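Local coordinates for protein ribokinase RBSK (Mycobacterium tuberculosis, PDB 3GO6) that probably phosphorylates D-ribose at O-5 with ATP and a divalent metal, as a homodimeric ribokinase of the PfkB carbohydrate kinase family, at residues A[66-71]-A[93-98]; A[164-169]-A[190-195]. One frame throughout, in Å; residues are numbered along the deposited sequence.

Contact 1: residues A[66-71]-A[93-98]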
# COMPACT_ATOMS: atom_id res chain seq x y z
N ALA A 66 -0.32 0.20 26.05
CA ALA A 66 -0.16 -0.26 27.43
C ALA A 66 1.02 0.43 28.14
O ALA A 66 0.91 0.80 29.32
CB ALA A 66 -0.02 -1.78 27.48
N ALA A 67 2.14 0.59 27.44
CA ALA A 67 3.33 1.27 28.00
C ALA A 67 3.07 2.76 28.27
O ALA A 67 3.40 3.26 29.36
CB ALA A 67 4.54 1.09 27.09
N ARG A 68 2.46 3.45 27.31
CA ARG A 68 2.09 4.86 27.53
C ARG A 68 1.06 5.03 28.67
O ARG A 68 1.06 6.06 29.35
CB ARG A 68 1.60 5.52 26.25
CG ARG A 68 2.71 5.65 25.20
CD ARG A 68 2.23 6.40 23.99
NE ARG A 68 3.22 6.41 22.91
CZ ARG A 68 3.02 6.97 21.72
NH1 ARG A 68 1.87 7.59 21.46
NH2 ARG A 68 3.97 6.93 20.79
N ALA A 69 0.20 4.03 28.86
CA ALA A 69 -0.77 4.02 29.96
C ALA A 69 -0.18 3.63 31.33
O ALA A 69 -0.91 3.60 32.31
CB ALA A 69 -1.97 3.11 29.63
N GLY A 70 1.12 3.31 31.39
CA GLY A 70 1.81 3.08 32.66
C GLY A 70 2.18 1.64 32.99
O GLY A 70 2.74 1.37 34.07
N ALA A 71 1.89 0.71 32.09
CA ALA A 71 2.27 -0.68 32.33
C ALA A 71 3.75 -0.89 32.02
O ALA A 71 4.36 -0.14 31.24
CB ALA A 71 1.40 -1.65 31.48
N ARG A 93 11.32 0.00 20.99
CA ARG A 93 12.32 0.50 21.96
C ARG A 93 12.08 1.95 22.36
O ARG A 93 12.21 2.30 23.53
CB ARG A 93 13.76 0.37 21.42
CG ARG A 93 14.23 -1.05 21.17
CD ARG A 93 15.81 -1.10 21.04
NE ARG A 93 16.29 -0.09 20.09
CZ ARG A 93 16.45 -0.27 18.78
NH1 ARG A 93 16.19 -1.44 18.22
NH2 ARG A 93 16.86 0.73 18.03
N ALA A 94 11.72 2.80 21.39
CA ALA A 94 11.47 4.22 21.63
C ALA A 94 10.30 4.43 22.58
O ALA A 94 10.19 5.48 23.23
CB ALA A 94 11.20 4.95 20.31
N ASN A 95 9.42 3.42 22.67
CA ASN A 95 8.22 3.49 23.52
C ASN A 95 8.29 2.64 24.79
O ASN A 95 7.26 2.37 25.42
CB ASN A 95 6.98 3.13 22.68
CG ASN A 95 6.59 4.25 21.75
OD1 ASN A 95 6.04 5.26 22.19
ND2 ASN A 95 6.90 4.10 20.47
N ALA A 96 9.51 2.24 25.16
CA ALA A 96 9.80 1.47 26.38
C ALA A 96 9.19 0.06 26.41
O ALA A 96 8.92 -0.49 27.49
CB ALA A 96 9.44 2.27 27.67
N VAL A 97 9.00 -0.53 25.23
CA VAL A 97 8.48 -1.89 25.16
C VAL A 97 9.68 -2.82 25.04
O VAL A 97 10.51 -2.67 24.13
CB VAL A 97 7.54 -2.08 23.92
CG1 VAL A 97 7.13 -3.52 23.77
CG2 VAL A 97 6.29 -1.15 24.01
N GLY A 98 9.76 -3.79 25.95
CA GLY A 98 10.84 -4.78 25.93
C GLY A 98 10.72 -5.75 24.78
O GLY A 98 9.61 -6.16 24.43
O HOH W 1 7.19 -0.79 29.41
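Two Schellman-terminated helix ends meet here, where Arg68 at the end of helix 58-68 grips Asn95 just past helix 83-94. The Arg68 guanidinium holds Asn95 side-on, with two nitrogens on one oxygen: NE of Arg68 lies 3.1 Å and NH2 of Arg68 lies 3.0 Å from OD1 of Asn95. That oxygen sits at the guanidinium edge, 3° out of its plane, yet both donors come to it from the same face of the amide, whose plane is turned 41° from the guanidinium. A chain extended from CG to NE carries the head across. The amide rotation is fixed from its other end as well, because ND2 of Asn95 bonds to the carbonyl of His91. Next to the polar pair, one residue earlier along the helix, CB of Ala67 rests 3.4 Å from the backbone O of Asn95 and 4.2 Å from CG2 of Val97. Gly70 and Ala96 take positive phi as the C-prime residues, N of Ala96 bonding back to O of Arg93 at 3.2 Å. Arg68 also forms a salt bridge with Asp290 and bonds to the carbonyl of Ala292, while Ala67 and Val97 lean on strand 72-76, the edge strand, within this chain, of the eight-stranded sheet.

Contact 2: residues A[164-169]-A[190-195]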
# COMPACT_ATOMS: atom_id res chain seq x y z
N ALA A 164 0.08 -21.03 29.05
CA ALA A 164 1.20 -20.66 29.93
C ALA A 164 0.81 -19.56 30.91
O ALA A 164 1.00 -19.70 32.12
CB ALA A 164 2.40 -20.24 29.11
N ALA A 165 0.24 -18.47 30.40
CA ALA A 165 -0.22 -17.38 31.25
C ALA A 165 -1.20 -17.86 32.31
O ALA A 165 -1.09 -17.48 33.48
CB ALA A 165 -0.87 -16.26 30.40
N GLN A 166 -2.15 -18.70 31.92
CA GLN A 166 -3.17 -19.14 32.87
C GLN A 166 -2.61 -20.02 33.99
O GLN A 166 -3.05 -19.92 35.14
CB GLN A 166 -4.32 -19.86 32.17
CG GLN A 166 -5.62 -19.71 32.94
CD GLN A 166 -6.82 -19.93 32.07
OE1 GLN A 166 -6.97 -21.00 31.48
NE2 GLN A 166 -7.70 -18.93 31.98
N SER A 167 -1.64 -20.87 33.66
CA SER A 167 -0.95 -21.67 34.67
C SER A 167 -0.31 -20.80 35.73
O SER A 167 -0.31 -21.17 36.91
CB SER A 167 0.11 -22.57 34.03
OG SER A 167 -0.52 -23.59 33.28
N ALA A 168 0.21 -19.64 35.32
CA ALA A 168 0.84 -18.69 36.24
C ALA A 168 -0.17 -17.69 36.82
O ALA A 168 0.22 -16.69 37.44
CB ALA A 168 1.98 -17.96 35.54
N ASP A 169 -1.45 -18.00 36.65
CA ASP A 169 -2.59 -17.16 37.09
C ASP A 169 -2.53 -15.70 36.60
O ASP A 169 -2.97 -14.79 37.31
CB ASP A 169 -2.85 -17.28 38.61
CG ASP A 169 -4.23 -16.70 39.03
OD1 ASP A 169 -5.27 -16.95 38.34
OD2 ASP A 169 -4.28 -15.99 40.07
N ALA A 190 -11.07 -19.81 23.18
CA ALA A 190 -12.30 -19.25 23.77
C ALA A 190 -12.66 -19.91 25.11
O ALA A 190 -13.08 -19.24 26.06
CB ALA A 190 -13.46 -19.35 22.78
N ALA A 191 -12.42 -21.22 25.19
CA ALA A 191 -12.70 -22.03 26.40
C ALA A 191 -12.00 -21.50 27.63
O ALA A 191 -12.50 -21.64 28.75
CB ALA A 191 -12.31 -23.51 26.16
N ILE A 192 -10.84 -20.87 27.44
CA ILE A 192 -10.02 -20.41 28.57
C ILE A 192 -9.81 -18.89 28.71
O ILE A 192 -9.27 -18.43 29.72
CB ILE A 192 -8.63 -21.14 28.61
CG1 ILE A 192 -7.79 -20.83 27.36
CG2 ILE A 192 -8.81 -22.66 28.77
CD1 ILE A 192 -6.32 -21.26 27.48
N ALA A 193 -10.22 -18.09 27.71
CA ALA A 193 -10.02 -16.63 27.79
C ALA A 193 -10.78 -16.02 28.98
O ALA A 193 -11.96 -16.33 29.17
CB ALA A 193 -10.46 -15.94 26.48
N ASP A 194 -10.11 -15.17 29.74
CA ASP A 194 -10.73 -14.40 30.81
C ASP A 194 -11.52 -13.21 30.24
O ASP A 194 -12.65 -12.95 30.65
CB ASP A 194 -9.67 -13.90 31.81
CG ASP A 194 -8.98 -15.05 32.57
OD1 ASP A 194 -9.69 -15.97 33.04
OD2 ASP A 194 -7.72 -15.04 32.70
N VAL A 195 -10.89 -12.49 29.30
CA VAL A 195 -11.43 -11.26 28.72
C VAL A 195 -11.27 -11.36 27.22
O VAL A 195 -10.20 -11.78 26.75
CB VAL A 195 -10.63 -9.99 29.20
CG1 VAL A 195 -11.25 -8.67 28.69
CG2 VAL A 195 -10.50 -9.96 30.70
O HOH W 2 -6.01 -16.78 34.15
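This is a polar surface contact between two consecutive helix C-termini of the alpha/beta domain, away from the annotated sites: Gln166 in the last turn of helix 155-167 reaches Ile192 near the end of helix 183-192, and is linked to Asp194 only through a water. The backbones stand well apart, the nearest CA atoms, those of Gln166 and Ile192, being 8.2 Å from each other, so one long side chain spans the gap. The first torsion of Gln166 puts CG trans to N, and the chain stays extended beyond it, which brings the amide up to the second segment. NE2 of Gln166 donates to the backbone O of Ile192 at 2.8 Å. The donor lies in the carbonyl plane with a C=O...N angle of 147°, but the N-H...O angle is 141°, so the bond is not straight, and the acceptor is 25° out of the amide plane. The other end of the same amide lies against the Ile192 side chain, OE1 of Gln166 being 3.3 Å from CB of Ile192 and 3.7 Å from CG2 of Ile192. Farther along, a water donates to OD2 of Asp194 over 2.8 Å and accepts only a weak bond from NE2 of Gln166. Asp194 has its main partner elsewhere: OD2 accepts from the backbone N of Val172 in strand 171-175. Ile192 also packs on Ala162 and Arg163. One N-H of Gln166 thus serves the Ile192 carbonyl while OE1 faces aliphatic carbons, so the amide bridges a polar and an apolar part of one residue.

Contact 1 closes before contact 2 opens along the chain, and no residue is shared. Their centres are 23 Å apart and their nearest atoms about 13 Å, so neither touches the other. Each pairs the ends of two helices, 58-68 with 83-94 and 155-167 with 183-192. Contact 1 lies beside the outermost strand 72-76 of the eight-stranded mixed sheet; contact 2 runs into that sheet at strand 195-199, beside 171-175, with 21-25 and 146-149 between. Contact 1 is nearer the ligands, the Arg68 side chain about 10 Å from the bound magnesium ion and the Asn95 side chain about 12 Å from the bound ribose. Together they join successive helices at separate places around one PfkB-family fold.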